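Local coordinates for fiber protein (Human adenovirus 14, PDB 3F0Y) that forms the trimeric knob at the tip of the adenovirus fiber and probably engages the cellular receptor CD46 during attachment to host cells, at residues M67-R72 / A184-T189; T150-D155 / W179-A184. All blocks are in the same frame, centred on the assembly; numbering follows the deposited sequence. Where two conformers were deposited one is given.

Interaction 1. Residues M67-R72 / A184-T189; sequences MLTTYR and APEGQT
T69 and E186 lie side by side with their side chains pointing the same way: OG1 of T69 comes 3.9 Å from CG of E186, so the methylenes of the glutamate run beside the threonine. Their polar ends are held by others, OG1 of T69 by the carbonyl of N66 and OE2 of E186 by the hydroxyl of Y144 and the backbone N of S147. The backbones are tied by one hydrogen bond, from N of E186 to O of T69 at 2.9 Å. It is bent, 142° at the hydrogen, and the donor stands 35° out of the carbonyl plane. CD of P185 also lies 3.1 Å from that oxygen, so the proline ring closes in on it beside the donor.

The contact joins two loops of the knob's beta-sandwich, a 3-10 turn leading into strand 73-82 and the segment that follows strand 171-180. T70 braces the turn: its OG1, set between the backbone N and the carbonyl carbon, bonds O of M67 at 2.6 Å, and the same oxygen also accepts from N of T70. CG2 of T70 meets O of G187 at 3.4 Å, while CA of T70 directs a C-H toward O of E186, with an angle of 159° at the hydrogen. CB of A184 points at the turn and approaches O of T70 to 3.2 Å. At the far end the M67 chain, bent at chi2 and chi3, crosses Q188 obliquely, its CE methyl 4.0 Å from CA of Q188.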
ATOM      1  N   MET A  67     -23.946  -0.575  15.807  1.00 21.82           N
ATOM      2  CA  MET A  67     -24.274  -1.879  16.379  1.00 21.82           C
ATOM      3  C   MET A  67     -24.001  -3.051  15.433  1.00 21.67           C
ATOM      4  O   MET A  67     -24.115  -4.205  15.843  1.00 21.71           O
ATOM      5  CB  MET A  67     -25.735  -1.907  16.843  1.00 22.10           C
ATOM      6  CG  MET A  67     -25.988  -1.104  18.114  1.00 22.99           C
ATOM      7  SD  MET A  67     -25.108  -1.740  19.553  1.00 25.16           S
ATOM      8  CE  MET A  67     -25.952  -3.302  19.801  1.00 25.26           C
ATOM      9  N   LEU A  68     -23.636  -2.769  14.180  1.00 21.42           N
ATOM     10  CA  LEU A  68     -23.235  -3.827  13.246  1.00 21.27           C
ATOM     11  C   LEU A  68     -22.029  -4.608  13.773  1.00 21.07           C
ATOM     12  O   LEU A  68     -21.854  -5.780  13.445  1.00 21.02           O
ATOM     13  CB  LEU A  68     -22.922  -3.260  11.857  1.00 21.21           C
ATOM     14  CG  LEU A  68     -24.076  -2.619  11.079  1.00 21.32           C
ATOM     15  CD1 LEU A  68     -23.582  -2.134   9.726  1.00 21.58           C
ATOM     16  CD2 LEU A  68     -25.249  -3.579  10.909  1.00 21.39           C
ATOM     17  N   THR A  69     -21.215  -3.959  14.605  1.00 20.94           N
ATOM     18  CA  THR A  69     -20.068  -4.606  15.242  1.00 20.85           C
ATOM     19  C   THR A  69     -20.443  -5.762  16.182  1.00 20.71           C
ATOM     20  O   THR A  69     -19.578  -6.541  16.576  1.00 20.62           O
ATOM     21  CB  THR A  69     -19.216  -3.583  16.028  1.00 20.93           C
ATOM     22  OG1 THR A  69     -20.042  -2.883  16.969  1.00 21.24           O
ATOM     23  CG2 THR A  69     -18.575  -2.580  15.076  1.00 20.99           C
ATOM     24  N   THR A  70     -21.722  -5.874  16.541  1.00 20.54           N
ATOM     25  CA  THR A  70     -22.188  -6.967  17.398  1.00 20.30           C
ATOM     26  C   THR A  70     -22.604  -8.222  16.618  1.00 20.28           C
ATOM     27  O   THR A  70     -22.944  -9.239  17.222  1.00 20.05           O
ATOM     28  CB  THR A  70     -23.375  -6.522  18.282  1.00 20.19           C
ATOM     29  OG1 THR A  70     -24.505  -6.217  17.457  1.00 19.60           O
ATOM     30  CG2 THR A  70     -23.000  -5.296  19.107  1.00 20.04           C
ATOM     31  N   TYR A  71     -22.565  -8.153  15.288  1.00 20.27           N
ATOM     32  CA  TYR A  71     -23.012  -9.256  14.433  1.00 20.39           C
ATOM     33  C   TYR A  71     -21.830 -10.019  13.826  1.00 20.50           C
ATOM     34  O   TYR A  71     -20.787  -9.430  13.553  1.00 20.44           O
ATOM     35  CB  TYR A  71     -23.932  -8.717  13.335  1.00 20.31           C
ATOM     36  CG  TYR A  71     -25.208  -8.108  13.876  1.00 20.22           C
ATOM     37  CD1 TYR A  71     -25.236  -6.789  14.310  1.00 20.24           C
ATOM     38  CD2 TYR A  71     -26.382  -8.852  13.964  1.00 20.20           C
ATOM     39  CE1 TYR A  71     -26.397  -6.220  14.815  1.00 20.21           C
ATOM     40  CE2 TYR A  71     -27.553  -8.292  14.467  1.00 20.31           C
ATOM     41  CZ  TYR A  71     -27.553  -6.975  14.891  1.00 20.44           C
ATOM     42  OH  TYR A  71     -28.705  -6.410  15.391  1.00 20.00           O
ATOM     43  N   ARG A  72     -22.007 -11.329  13.630  1.00 20.61           N
ATOM     44  CA  ARG A  72     -20.952 -12.202  13.106  0.50 20.65           C
ATOM     45  C   ARG A  72     -20.821 -12.132  11.585  1.00 20.67           C
ATOM     46  O   ARG A  72     -19.744 -12.364  11.040  1.00 20.71           O
ATOM     47  CB  ARG A  72     -21.210 -13.655  13.518  0.50 20.68           C
ATOM     48  CG  ARG A  72     -20.843 -13.966  14.961  0.50 20.74           C
ATOM     49  CD  ARG A  72     -21.473 -15.266  15.456  0.50 20.80           C
ATOM     50  NE  ARG A  72     -21.119 -16.429  14.639  0.50 20.83           N
ATOM     51  CZ  ARG A  72     -21.359 -17.696  14.978  0.50 20.90           C
ATOM     52  NH1 ARG A  72     -21.960 -17.995  16.126  0.50 21.09           N
ATOM     53  NH2 ARG A  72     -20.996 -18.676  14.159  0.50 20.92           N
ATOM     54  N   ALA A 184     -18.422 -12.193  16.982  1.00 24.24           N
ATOM     55  CA  ALA A 184     -18.567 -10.803  16.549  1.00 24.19           C
ATOM     56  C   ALA A 184     -17.480  -9.924  17.178  1.00 24.12           C
ATOM     57  O   ALA A 184     -16.951 -10.263  18.238  1.00 24.20           O
ATOM     58  CB  ALA A 184     -19.944 -10.275  16.915  1.00 24.13           C
ATOM     59  N   PRO A 185     -17.130  -8.805  16.517  1.00 24.08           N
ATOM     60  CA  PRO A 185     -16.207  -7.812  17.082  1.00 24.05           C
ATOM     61  C   PRO A 185     -16.562  -7.378  18.508  1.00 23.94           C
ATOM     62  O   PRO A 185     -15.672  -7.238  19.350  1.00 23.95           O
ATOM     63  CB  PRO A 185     -16.344  -6.617  16.133  1.00 24.07           C
ATOM     64  CG  PRO A 185     -16.858  -7.161  14.866  1.00 24.10           C
ATOM     65  CD  PRO A 185     -17.568  -8.447  15.155  1.00 24.13           C
ATOM     66  N   GLU A 186     -17.853  -7.167  18.765  1.00 23.81           N
ATOM     67  CA  GLU A 186     -18.321  -6.645  20.050  1.00 23.74           C
ATOM     68  C   GLU A 186     -19.573  -7.360  20.540  1.00 23.68           C
ATOM     69  O   GLU A 186     -20.225  -8.089  19.791  1.00 23.40           O
ATOM     70  CB  GLU A 186     -18.645  -5.150  19.927  1.00 23.75           C
ATOM     71  CG  GLU A 186     -17.480  -4.260  19.511  1.00 23.56           C
ATOM     72  CD  GLU A 186     -16.441  -4.064  20.603  1.00 23.29           C
ATOM     73  OE1 GLU A 186     -16.623  -4.576  21.729  1.00 23.37           O
ATOM     74  OE2 GLU A 186     -15.434  -3.381  20.332  1.00 22.88           O
ATOM     75  N   GLY A 187     -19.892  -7.145  21.813  1.00 23.73           N
ATOM     76  CA  GLY A 187     -21.186  -7.521  22.372  1.00 23.72           C
ATOM     77  C   GLY A 187     -22.084  -6.300  22.401  1.00 23.73           C
ATOM     78  O   GLY A 187     -21.618  -5.174  22.192  1.00 23.69           O
ATOM     79  N   GLN A 188     -23.370  -6.516  22.660  1.00 23.67           N
ATOM     80  CA  GLN A 188     -24.339  -5.421  22.730  1.00 23.65           C
ATOM     81  C   GLN A 188     -23.912  -4.335  23.718  1.00 23.58           C
ATOM     82  O   GLN A 188     -24.112  -3.146  23.464  1.00 23.73           O
ATOM     83  CB  GLN A 188     -25.723  -5.952  23.115  1.00 23.65           C
ATOM     84  CG  GLN A 188     -26.431  -6.695  21.995  1.00 23.83           C
ATOM     85  CD  GLN A 188     -27.737  -7.330  22.439  1.00 23.87           C
ATOM     86  OE1 GLN A 188     -28.774  -7.154  21.800  1.00 24.52           O
ATOM     87  NE2 GLN A 188     -27.692  -8.070  23.541  1.00 23.92           N
ATOM     88  N   THR A 189     -23.317  -4.750  24.835  1.00 23.42           N
ATOM     89  CA  THR A 189     -22.924  -3.829  25.898  1.00 23.32           C
ATOM     90  C   THR A 189     -21.537  -3.206  25.688  1.00 23.19           C
ATOM     91  O   THR A 189     -21.219  -2.196  26.319  1.00 23.26           O
ATOM     92  CB  THR A 189     -22.958  -4.530  27.276  1.00 23.40           C
ATOM     93  OG1 THR A 189     -22.072  -5.656  27.270  1.00 23.49           O
ATOM     94  CG2 THR A 189     -24.369  -5.004  27.602  1.00 23.61           C
TER

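Interaction 2. Residues T150-D155 / W179-A184; sequences TAFPID and WNTGDA
F152 swings its CG anti to the backbone N (chi1 -176°) and W179 holds its CG between the backbone N and the carbonyl carbon (chi1 65°); these two rotamers bring a phenyl edge against an indole face. The residues belong to the beta hairpin of strands 151-160 and 171-180, neighbours in one antiparallel sheet of the knob, at the end where the chain leaves the second strand. The pair is a T-shaped stack: the F152 ring and the five-membered ring of W179 have planes at 83° and centroids 4.8 Å apart. CE2 of F152 makes the closest approach, 3.5 Å from CG of W179 and displaced toward the rim of the indole, and CZ lies over the neighbouring CD1. The indole's polar atom, NE1, is spent on the carbonyl of Y71, a bond that would help fix the rotation of the ring receiving the phenyl edge.

I154, two residues along the strand from F152, lies beside W179 and points the same way. Its CG1 comes 3.8 Å from CE3 of W179, so the aliphatic contact is made at an atom of the six-membered ring, obliquely to its plane, while F152 meets the five-membered ring. I74 and F76 of strand 73-82 also pack on the indole.

T181 and F152 meet tip to tip. The T181 hydroxyl sits at the phenyl edge, near the ring plane, with OG1 3.5 Å from CZ of F152. That same OG1 donates a hydrogen bond of 2.8 Å to O of D183, from above the plane of that carbonyl.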
ATOM      1  N   THR A 150      -8.029  -5.547  20.707  1.00 23.42           N
ATOM      2  CA  THR A 150      -7.632  -6.521  19.690  1.00 23.01           C
ATOM      3  C   THR A 150      -8.041  -5.992  18.315  1.00 22.63           C
ATOM      4  O   THR A 150      -8.970  -5.189  18.205  1.00 22.76           O
ATOM      5  CB  THR A 150      -8.284  -7.894  19.928  1.00 22.99           C
ATOM      6  OG1 THR A 150      -9.710  -7.773  19.861  1.00 23.32           O
ATOM      7  CG2 THR A 150      -7.884  -8.451  21.288  1.00 23.13           C
ATOM      8  N   ALA A 151      -7.343  -6.447  17.277  1.00 22.11           N
ATOM      9  CA  ALA A 151      -7.613  -6.023  15.906  1.00 21.64           C
ATOM     10  C   ALA A 151      -8.479  -7.057  15.196  1.00 21.21           C
ATOM     11  O   ALA A 151      -8.047  -8.187  14.975  1.00 21.25           O
ATOM     12  CB  ALA A 151      -6.310  -5.818  15.152  1.00 21.66           C
ATOM     13  N   PHE A 152      -9.699  -6.659  14.840  1.00 20.58           N
ATOM     14  CA  PHE A 152     -10.639  -7.533  14.144  1.00 20.31           C
ATOM     15  C   PHE A 152     -10.543  -7.306  12.635  1.00 19.93           C
ATOM     16  O   PHE A 152     -10.908  -6.234  12.152  1.00 19.74           O
ATOM     17  CB  PHE A 152     -12.066  -7.257  14.622  1.00 20.16           C
ATOM     18  CG  PHE A 152     -13.094  -8.172  14.020  1.00 20.30           C
ATOM     19  CD1 PHE A 152     -13.404  -9.382  14.622  1.00 20.08           C
ATOM     20  CD2 PHE A 152     -13.749  -7.822  12.850  1.00 20.05           C
ATOM     21  CE1 PHE A 152     -14.353 -10.229  14.068  1.00 20.28           C
ATOM     22  CE2 PHE A 152     -14.695  -8.662  12.291  1.00 20.27           C
ATOM     23  CZ  PHE A 152     -15.000  -9.867  12.900  1.00 20.03           C
ATOM     24  N   PRO A 153     -10.074  -8.317  11.881  1.00 19.67           N
ATOM     25  CA  PRO A 153      -9.885  -8.129  10.443  1.00 19.51           C
ATOM     26  C   PRO A 153     -11.201  -8.062   9.666  1.00 19.22           C
ATOM     27  O   PRO A 153     -12.097  -8.879   9.886  1.00 19.09           O
ATOM     28  CB  PRO A 153      -9.081  -9.365  10.031  1.00 19.51           C
ATOM     29  CG  PRO A 153      -9.456 -10.401  11.016  1.00 19.86           C
ATOM     30  CD  PRO A 153      -9.702  -9.679  12.310  1.00 19.77           C
ATOM     31  N   ILE A 154     -11.298  -7.084   8.770  1.00 18.91           N
ATOM     32  CA  ILE A 154     -12.470  -6.902   7.919  1.00 18.77           C
ATOM     33  C   ILE A 154     -12.034  -6.990   6.463  1.00 18.62           C
ATOM     34  O   ILE A 154     -11.078  -6.329   6.065  1.00 18.42           O
ATOM     35  CB  ILE A 154     -13.130  -5.529   8.166  1.00 18.64           C
ATOM     36  CG1 ILE A 154     -13.595  -5.410   9.620  1.00 18.63           C
ATOM     37  CG2 ILE A 154     -14.303  -5.313   7.210  1.00 18.82           C
ATOM     38  CD1 ILE A 154     -14.152  -4.043   9.973  1.00 18.71           C
ATOM     39  N   ASP A 155     -12.731  -7.804   5.671  1.00 18.52           N
ATOM     40  CA  ASP A 155     -12.429  -7.934   4.246  1.00 18.50           C
ATOM     41  C   ASP A 155     -12.960  -6.734   3.478  1.00 18.39           C
ATOM     42  O   ASP A 155     -14.062  -6.258   3.746  1.00 18.04           O
ATOM     43  CB  ASP A 155     -13.058  -9.203   3.665  1.00 18.58           C
ATOM     44  CG  ASP A 155     -12.514 -10.467   4.290  1.00 19.26           C
ATOM     45  OD1 ASP A 155     -11.308 -10.510   4.607  1.00 19.89           O
ATOM     46  OD2 ASP A 155     -13.298 -11.423   4.459  1.00 21.10           O
ATOM     47  N   TRP A 179     -17.407  -9.097   6.857  1.00 19.74           N
ATOM     48  CA  TRP A 179     -16.777 -10.146   7.638  1.00 20.44           C
ATOM     49  C   TRP A 179     -17.755 -11.280   7.914  1.00 20.87           C
ATOM     50  O   TRP A 179     -18.969 -11.073   7.947  1.00 20.75           O
ATOM     51  CB  TRP A 179     -16.184  -9.595   8.937  1.00 20.33           C
ATOM     52  CG  TRP A 179     -17.181  -9.063   9.911  1.00 20.38           C
ATOM     53  CD1 TRP A 179     -17.872  -9.775  10.843  1.00 20.44           C
ATOM     54  CD2 TRP A 179     -17.568  -7.695  10.082  1.00 20.32           C
ATOM     55  NE1 TRP A 179     -18.681  -8.942  11.572  1.00 20.38           N
ATOM     56  CE2 TRP A 179     -18.513  -7.657  11.128  1.00 20.42           C
ATOM     57  CE3 TRP A 179     -17.215  -6.498   9.447  1.00 20.20           C
ATOM     58  CZ2 TRP A 179     -19.114  -6.468  11.555  1.00 20.52           C
ATOM     59  CZ3 TRP A 179     -17.811  -5.316   9.872  1.00 20.40           C
ATOM     60  CH2 TRP A 179     -18.749  -5.312  10.916  1.00 20.39           C
ATOM     61  N   ASN A 180     -17.191 -12.472   8.074  1.00 21.50           N
ATOM     62  CA  ASN A 180     -17.944 -13.685   8.365  0.50 21.72           C
ATOM     63  C   ASN A 180     -17.125 -14.529   9.342  1.00 21.98           C
ATOM     64  O   ASN A 180     -16.235 -15.273   8.930  1.00 22.23           O
ATOM     65  CB  ASN A 180     -18.213 -14.448   7.059  0.50 21.82           C
ATOM     66  CG  ASN A 180     -19.030 -15.718   7.261  0.50 21.79           C
ATOM     67  OD1 ASN A 180     -19.358 -16.098   8.385  0.50 22.42           O
ATOM     68  ND2 ASN A 180     -19.364 -16.379   6.158  0.50 21.90           N
ATOM     69  N   THR A 181     -17.424 -14.394  10.634  1.00 22.35           N
ATOM     70  CA  THR A 181     -16.618 -14.996  11.694  1.00 22.60           C
ATOM     71  C   THR A 181     -17.454 -15.793  12.688  1.00 22.92           C
ATOM     72  O   THR A 181     -18.682 -15.764  12.646  1.00 23.02           O
ATOM     73  CB  THR A 181     -15.854 -13.899  12.466  1.00 22.75           C
ATOM     74  OG1 THR A 181     -16.783 -12.921  12.953  1.00 23.23           O
ATOM     75  CG2 THR A 181     -14.840 -13.218  11.557  1.00 22.95           C
ATOM     76  N   GLY A 182     -16.771 -16.509  13.577  1.00 23.25           N
ATOM     77  CA  GLY A 182     -17.423 -17.283  14.631  1.00 23.53           C
ATOM     78  C   GLY A 182     -17.789 -16.441  15.841  1.00 23.81           C
ATOM     79  O   GLY A 182     -18.680 -16.804  16.608  1.00 23.90           O
ATOM     80  N   ASP A 183     -17.087 -15.322  16.018  1.00 24.10           N
ATOM     81  CA  ASP A 183     -17.362 -14.381  17.100  1.00 24.29           C
ATOM     82  C   ASP A 183     -17.434 -12.965  16.535  1.00 24.35           C
ATOM     83  O   ASP A 183     -16.605 -12.584  15.705  1.00 24.42           O
ATOM     84  CB  ASP A 183     -16.259 -14.450  18.161  1.00 24.58           C
ATOM     85  CG  ASP A 183     -16.216 -15.790  18.879  1.00 25.65           C
ATOM     86  OD1 ASP A 183     -17.270 -16.233  19.388  1.00 27.66           O
ATOM     87  OD2 ASP A 183     -15.123 -16.394  18.947  1.00 27.14           O
ATOM     88  N   ALA A 184     -18.422 -12.193  16.982  1.00 24.24           N
ATOM     89  CA  ALA A 184     -18.567 -10.803  16.549  1.00 24.19           C
ATOM     90  C   ALA A 184     -17.480  -9.924  17.178  1.00 24.12           C
ATOM     91  O   ALA A 184     -16.951 -10.263  18.238  1.00 24.20           O
ATOM     92  CB  ALA A 184     -19.944 -10.275  16.915  1.00 24.13           C
TER

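In the fold
Interactions 1 and 2 have centres 10 Å apart at one end of the subunit and share A184, where the chain passes from one contact to the other. Interaction 1 is a surface contact between two loops, with backbone carbonyls as its main meeting points. Interaction 2 is partly buried and joins the strands of a hairpin through aromatic and aliphatic side chains. Besides the indole N-H bond to the 67-72 loop, R72 O and T181 N are 3.1 Å apart, a probable hydrogen bond just beyond the paired ends of strands 73-82 and 171-180. P185 touches both F152 and W179, so the loop of interaction 1 also packs against the aromatic pair.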